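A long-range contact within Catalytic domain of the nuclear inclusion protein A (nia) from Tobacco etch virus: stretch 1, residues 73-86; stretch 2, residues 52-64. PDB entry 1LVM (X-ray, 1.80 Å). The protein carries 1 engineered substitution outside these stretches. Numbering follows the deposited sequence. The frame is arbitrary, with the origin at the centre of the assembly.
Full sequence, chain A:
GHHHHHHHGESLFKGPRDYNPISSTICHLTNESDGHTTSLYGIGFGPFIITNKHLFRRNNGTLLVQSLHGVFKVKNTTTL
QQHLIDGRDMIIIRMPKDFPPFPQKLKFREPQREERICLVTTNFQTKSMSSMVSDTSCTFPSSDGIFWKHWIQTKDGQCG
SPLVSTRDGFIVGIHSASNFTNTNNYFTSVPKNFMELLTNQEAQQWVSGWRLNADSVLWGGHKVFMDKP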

# COMPACT_ATOMS: atom_id res chain seq x y z
N LYS A 73 18.34 -1.75 -6.74
CA LYS A 73 17.72 -2.13 -7.99
C LYS A 73 17.75 -3.61 -8.24
O LYS A 73 18.79 -4.26 -8.11
CB LYS A 73 18.44 -1.43 -9.14
CG LYS A 73 17.75 -1.61 -10.48
CD LYS A 73 18.61 -0.91 -11.56
CE LYS A 73 17.82 -0.61 -12.84
NZ LYS A 73 17.07 0.67 -12.74
N VAL A 74 16.58 -4.15 -8.54
CA VAL A 74 16.44 -5.56 -8.87
C VAL A 74 16.64 -5.63 -10.38
O VAL A 74 15.87 -5.04 -11.14
CB VAL A 74 14.99 -6.05 -8.55
CG1 VAL A 74 14.78 -7.52 -9.01
CG2 VAL A 74 14.72 -5.91 -7.08
N LYS A 75 17.62 -6.41 -10.82
CA LYS A 75 17.92 -6.45 -12.23
C LYS A 75 16.92 -7.14 -13.11
O LYS A 75 16.74 -6.78 -14.28
CB LYS A 75 19.31 -7.09 -12.43
CG LYS A 75 20.42 -6.25 -11.75
CD LYS A 75 21.84 -6.75 -12.07
CE LYS A 75 22.09 -8.18 -11.58
NZ LYS A 75 23.52 -8.61 -11.76
N ASN A 76 16.29 -8.14 -12.56
CA ASN A 76 15.30 -8.89 -13.32
C ASN A 76 14.11 -9.20 -12.40
O ASN A 76 14.17 -10.04 -11.52
CB ASN A 76 15.98 -10.17 -13.85
CG ASN A 76 15.07 -10.99 -14.73
OD1 ASN A 76 13.87 -10.81 -14.71
ND2 ASN A 76 15.64 -11.92 -15.50
N THR A 77 13.01 -8.51 -12.64
CA THR A 77 11.86 -8.70 -11.81
C THR A 77 11.30 -10.09 -11.77
O THR A 77 10.67 -10.44 -10.81
CB THR A 77 10.72 -7.77 -12.20
OG1 THR A 77 10.48 -7.84 -13.58
CG2 THR A 77 11.13 -6.25 -11.90
N THR A 78 11.53 -10.88 -12.81
CA THR A 78 10.98 -12.21 -12.83
C THR A 78 11.58 -13.11 -11.79
O THR A 78 11.05 -14.21 -11.56
CB THR A 78 11.17 -12.86 -14.23
OG1 THR A 78 12.55 -13.16 -14.44
CG2 THR A 78 10.72 -11.89 -15.31
N THR A 79 12.68 -12.67 -11.18
CA THR A 79 13.33 -13.46 -10.13
C THR A 79 12.71 -13.21 -8.75
O THR A 79 12.97 -13.93 -7.77
CB THR A 79 14.86 -13.13 -10.04
OG1 THR A 79 15.06 -11.78 -9.55
CG2 THR A 79 15.46 -13.22 -11.44
N LEU A 80 11.88 -12.19 -8.65
CA LEU A 80 11.32 -11.88 -7.35
C LEU A 80 10.19 -12.85 -6.91
O LEU A 80 9.23 -13.01 -7.64
CB LEU A 80 10.73 -10.45 -7.46
CG LEU A 80 11.19 -9.15 -6.78
CD1 LEU A 80 12.57 -9.28 -6.22
CD2 LEU A 80 11.00 -7.95 -7.71
N GLN A 81 10.29 -13.43 -5.71
CA GLN A 81 9.20 -14.22 -5.18
C GLN A 81 8.01 -13.31 -4.79
O GLN A 81 8.17 -12.22 -4.22
CB GLN A 81 9.70 -15.06 -3.99
CG GLN A 81 10.56 -16.21 -4.57
CD GLN A 81 10.75 -17.28 -3.54
OE1 GLN A 81 11.36 -17.05 -2.49
NE2 GLN A 81 10.18 -18.45 -3.79
N GLN A 82 6.82 -13.78 -5.13
CA GLN A 82 5.58 -13.04 -4.92
C GLN A 82 4.53 -13.92 -4.22
O GLN A 82 4.41 -15.14 -4.50
CB GLN A 82 5.00 -12.68 -6.27
CG GLN A 82 5.88 -11.83 -7.19
CD GLN A 82 5.44 -12.03 -8.65
OE1 GLN A 82 5.50 -13.18 -9.14
NE2 GLN A 82 4.92 -10.95 -9.34
N HIS A 83 3.76 -13.30 -3.34
CA HIS A 83 2.64 -13.99 -2.72
C HIS A 83 1.40 -13.16 -3.03
O HIS A 83 1.25 -11.99 -2.61
CB HIS A 83 2.77 -14.20 -1.19
CG HIS A 83 1.51 -14.71 -0.58
ND1 HIS A 83 1.34 -16.02 -0.18
CD2 HIS A 83 0.35 -14.08 -0.32
CE1 HIS A 83 0.12 -16.17 0.32
NE2 HIS A 83 -0.51 -15.00 0.25
N LEU A 84 0.50 -13.75 -3.79
CA LEU A 84 -0.74 -13.03 -4.20
C LEU A 84 -1.82 -13.08 -3.16
O LEU A 84 -2.02 -14.11 -2.55
CB LEU A 84 -1.33 -13.70 -5.47
CG LEU A 84 -0.35 -13.86 -6.63
CD1 LEU A 84 -0.94 -14.77 -7.76
CD2 LEU A 84 -0.14 -12.52 -7.15
N ILE A 85 -2.53 -11.95 -2.96
CA ILE A 85 -3.67 -11.90 -2.07
C ILE A 85 -4.91 -12.03 -3.01
O ILE A 85 -5.28 -11.16 -3.82
CB ILE A 85 -3.75 -10.52 -1.29
CG1 ILE A 85 -2.40 -10.21 -0.59
CG2 ILE A 85 -4.90 -10.61 -0.23
CD1 ILE A 85 -2.06 -11.17 0.51
N ASP A 86 -5.52 -13.19 -2.92
CA ASP A 86 -6.67 -13.56 -3.73
C ASP A 86 -7.76 -12.50 -3.81
O ASP A 86 -8.27 -12.02 -2.79
CB ASP A 86 -7.25 -14.84 -3.07
CG ASP A 86 -7.91 -15.78 -4.05
OD1 ASP A 86 -8.12 -15.39 -5.21
OD2 ASP A 86 -8.21 -16.93 -3.65
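Stretch 2, residues 52-64: NKHLFRRNNGTLL

Stretch 2 opens with a 3-10 segment at residues 53-55, passes through a loop, and becomes a strand by Leu63 and Leu64 that runs antiparallel to the strand at Lys73 and Val74. Leu64 faces Lys73 as a non-hydrogen-bonded pair, CA to CA 4.5 Å, and Leu63 faces Val74 as a hydrogen-bonded pair, CA to CA 5.0 Å. In the latter, Val74 N donates to Leu63 O at 2.8 Å, nearly linearly, and Leu63 N returns a bond to Val74 O at 3.1 Å. Beyond Val74, stretch 1 turns into a 3-10 segment at 77-79, yet the backbone contact persists: Thr77 N donates to Gly61 O at 2.8 Å. Stretch 1 then extends again around 81-84, and Leu84 passes Lys53, the CA atoms 7.4 Å apart.

Thr77 points toward stretch 2 and joins polar and apolar contacts. Its side chain is short, and its hydroxyl can both give and accept: OG1 donates to Asn59 OD1 at 2.8 Å and receives Gly61 N at 3.2 Å, while its methyl CG2 lies 3.8 Å from Leu63 CB. The amide of Asn59 can accept and donate at once: besides OD1's bond to Thr77 OG1, its ND2 donates to a water (3.0 Å) that in turn donates to Thr77 O and Leu80 O, so one water links Asn59 ND2 with both carbonyls.

Aliphatic side chains suit the buried face shared by Val74 and Leu63, whose CB atoms are 3.9 Å apart; Leu80 extends this patch, its CD2 3.8 Å from Leu63 CD2. On the other face, where both residues are partly exposed, the aliphatic stem of Lys73 can pack on Leu64, CB 4.0 Å from Leu64 CD1, while its charged end stays clear of that apolar neighbour. Farther along, Gln82 sets NE2 over one face of the Phe56 ring, 3.6 Å from CG, a flat surface that can accommodate the amide nitrogen. Lys53 is long enough to carry its charge past Leu84, CE lying 4.2 Å from Leu84 CD2, so that NZ donates to Ile85 O at 2.7 Å.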

# COMPACT_ATOMS: atom_id res chain seq x y z
N ASN A 52 0.79 -2.91 -4.10
CA ASN A 52 -0.37 -3.22 -4.96
C ASN A 52 -0.05 -4.32 -5.97
O ASN A 52 1.02 -4.31 -6.56
CB ASN A 52 -0.75 -1.97 -5.77
CG ASN A 52 -1.06 -0.78 -4.89
OD1 ASN A 52 -0.14 -0.06 -4.45
ND2 ASN A 52 -2.34 -0.57 -4.63
N LYS A 53 -0.99 -5.23 -6.20
CA LYS A 53 -0.80 -6.25 -7.18
C LYS A 53 -0.63 -5.59 -8.57
O LYS A 53 0.12 -6.12 -9.41
CB LYS A 53 -2.06 -7.17 -7.17
CG LYS A 53 -1.90 -8.53 -7.82
CD LYS A 53 -3.21 -9.32 -7.79
CE LYS A 53 -3.44 -10.04 -6.44
NZ LYS A 53 -4.81 -10.67 -6.44
N HIS A 54 -1.26 -4.44 -8.84
CA HIS A 54 -1.13 -3.89 -10.18
C HIS A 54 0.25 -3.37 -10.51
O HIS A 54 0.51 -2.98 -11.62
CB HIS A 54 -2.23 -2.85 -10.51
CG HIS A 54 -2.04 -1.54 -9.85
ND1 HIS A 54 -2.63 -1.24 -8.65
CD2 HIS A 54 -1.29 -0.44 -10.21
CE1 HIS A 54 -2.27 -0.02 -8.31
NE2 HIS A 54 -1.46 0.49 -9.23
N LEU A 55 1.14 -3.36 -9.54
CA LEU A 55 2.53 -3.00 -9.83
C LEU A 55 3.04 -3.99 -10.92
O LEU A 55 3.95 -3.69 -11.70
CB LEU A 55 3.36 -3.24 -8.55
CG LEU A 55 4.89 -3.01 -8.69
CD1 LEU A 55 5.17 -1.60 -9.23
CD2 LEU A 55 5.56 -3.18 -7.34
N PHE A 56 2.50 -5.20 -10.87
CA PHE A 56 2.91 -6.28 -11.79
C PHE A 56 2.04 -6.48 -13.02
O PHE A 56 1.89 -7.59 -13.49
CB PHE A 56 3.09 -7.59 -10.99
CG PHE A 56 4.27 -7.54 -10.09
CD1 PHE A 56 5.55 -7.67 -10.61
CD2 PHE A 56 4.11 -7.33 -8.74
CE1 PHE A 56 6.68 -7.59 -9.77
CE2 PHE A 56 5.23 -7.24 -7.88
CZ PHE A 56 6.50 -7.37 -8.38
N ARG A 57 1.44 -5.40 -13.50
CA ARG A 57 0.69 -5.38 -14.77
C ARG A 57 1.70 -5.98 -15.74
O ARG A 57 1.34 -6.76 -16.62
CB ARG A 57 0.35 -3.92 -15.16
CG ARG A 57 -0.19 -3.70 -16.59
CD ARG A 57 -1.29 -4.66 -16.94
NE ARG A 57 -1.66 -4.49 -18.36
CZ ARG A 57 -1.31 -5.35 -19.32
NH1 ARG A 57 -0.59 -6.41 -19.01
NH2 ARG A 57 -1.66 -5.14 -20.58
N ARG A 58 2.97 -5.64 -15.56
CA ARG A 58 4.04 -6.18 -16.38
C ARG A 58 5.08 -6.81 -15.46
O ARG A 58 5.22 -6.40 -14.33
CB ARG A 58 4.69 -5.04 -17.18
CG ARG A 58 3.72 -4.61 -18.30
CD ARG A 58 4.12 -3.40 -19.10
NE ARG A 58 2.91 -2.64 -19.42
CZ ARG A 58 2.38 -1.68 -18.66
NH1 ARG A 58 2.95 -1.33 -17.49
NH2 ARG A 58 1.26 -1.09 -19.04
N ASN A 59 5.82 -7.80 -15.94
CA ASN A 59 6.85 -8.39 -15.11
C ASN A 59 7.94 -8.88 -16.07
O ASN A 59 8.03 -10.07 -16.39
CB ASN A 59 6.24 -9.51 -14.27
CG ASN A 59 7.23 -10.04 -13.18
OD1 ASN A 59 8.42 -9.76 -13.21
ND2 ASN A 59 6.74 -10.86 -12.29
N ASN A 60 8.77 -7.94 -16.55
CA ASN A 60 9.75 -8.31 -17.58
C ASN A 60 10.84 -7.24 -17.63
O ASN A 60 11.33 -6.89 -18.71
CB ASN A 60 8.96 -8.41 -18.91
CG ASN A 60 9.81 -8.90 -20.06
OD1 ASN A 60 10.58 -9.80 -19.86
ND2 ASN A 60 9.70 -8.25 -21.24
N GLY A 61 11.19 -6.68 -16.48
CA GLY A 61 12.17 -5.60 -16.47
C GLY A 61 12.85 -5.49 -15.15
O GLY A 61 13.28 -6.52 -14.61
N THR A 62 12.96 -4.25 -14.65
CA THR A 62 13.69 -3.97 -13.43
C THR A 62 12.81 -3.35 -12.35
O THR A 62 11.79 -2.76 -12.64
CB THR A 62 14.86 -2.98 -13.68
OG1 THR A 62 14.33 -1.68 -14.09
CG2 THR A 62 15.78 -3.53 -14.80
N LEU A 63 13.21 -3.50 -11.10
CA LEU A 63 12.44 -2.84 -10.02
C LEU A 63 13.36 -1.96 -9.21
O LEU A 63 14.31 -2.46 -8.58
CB LEU A 63 11.79 -3.86 -9.06
CG LEU A 63 10.91 -3.21 -7.97
CD1 LEU A 63 9.63 -2.58 -8.66
CD2 LEU A 63 10.45 -4.25 -6.95
N LEU A 64 13.09 -0.64 -9.21
CA LEU A 64 13.94 0.26 -8.40
C LEU A 64 13.22 0.41 -7.07
O LEU A 64 12.03 0.73 -7.04
CB LEU A 64 14.04 1.62 -9.05
CG LEU A 64 15.09 2.60 -8.50
CD1 LEU A 64 16.51 2.01 -8.63
CD2 LEU A 64 15.01 3.87 -9.32
O HOH W 1 8.46 -12.09 -10.12
O HOH W 2 8.64 -5.71 -15.05
O HOH W 3 13.28 -10.49 -17.95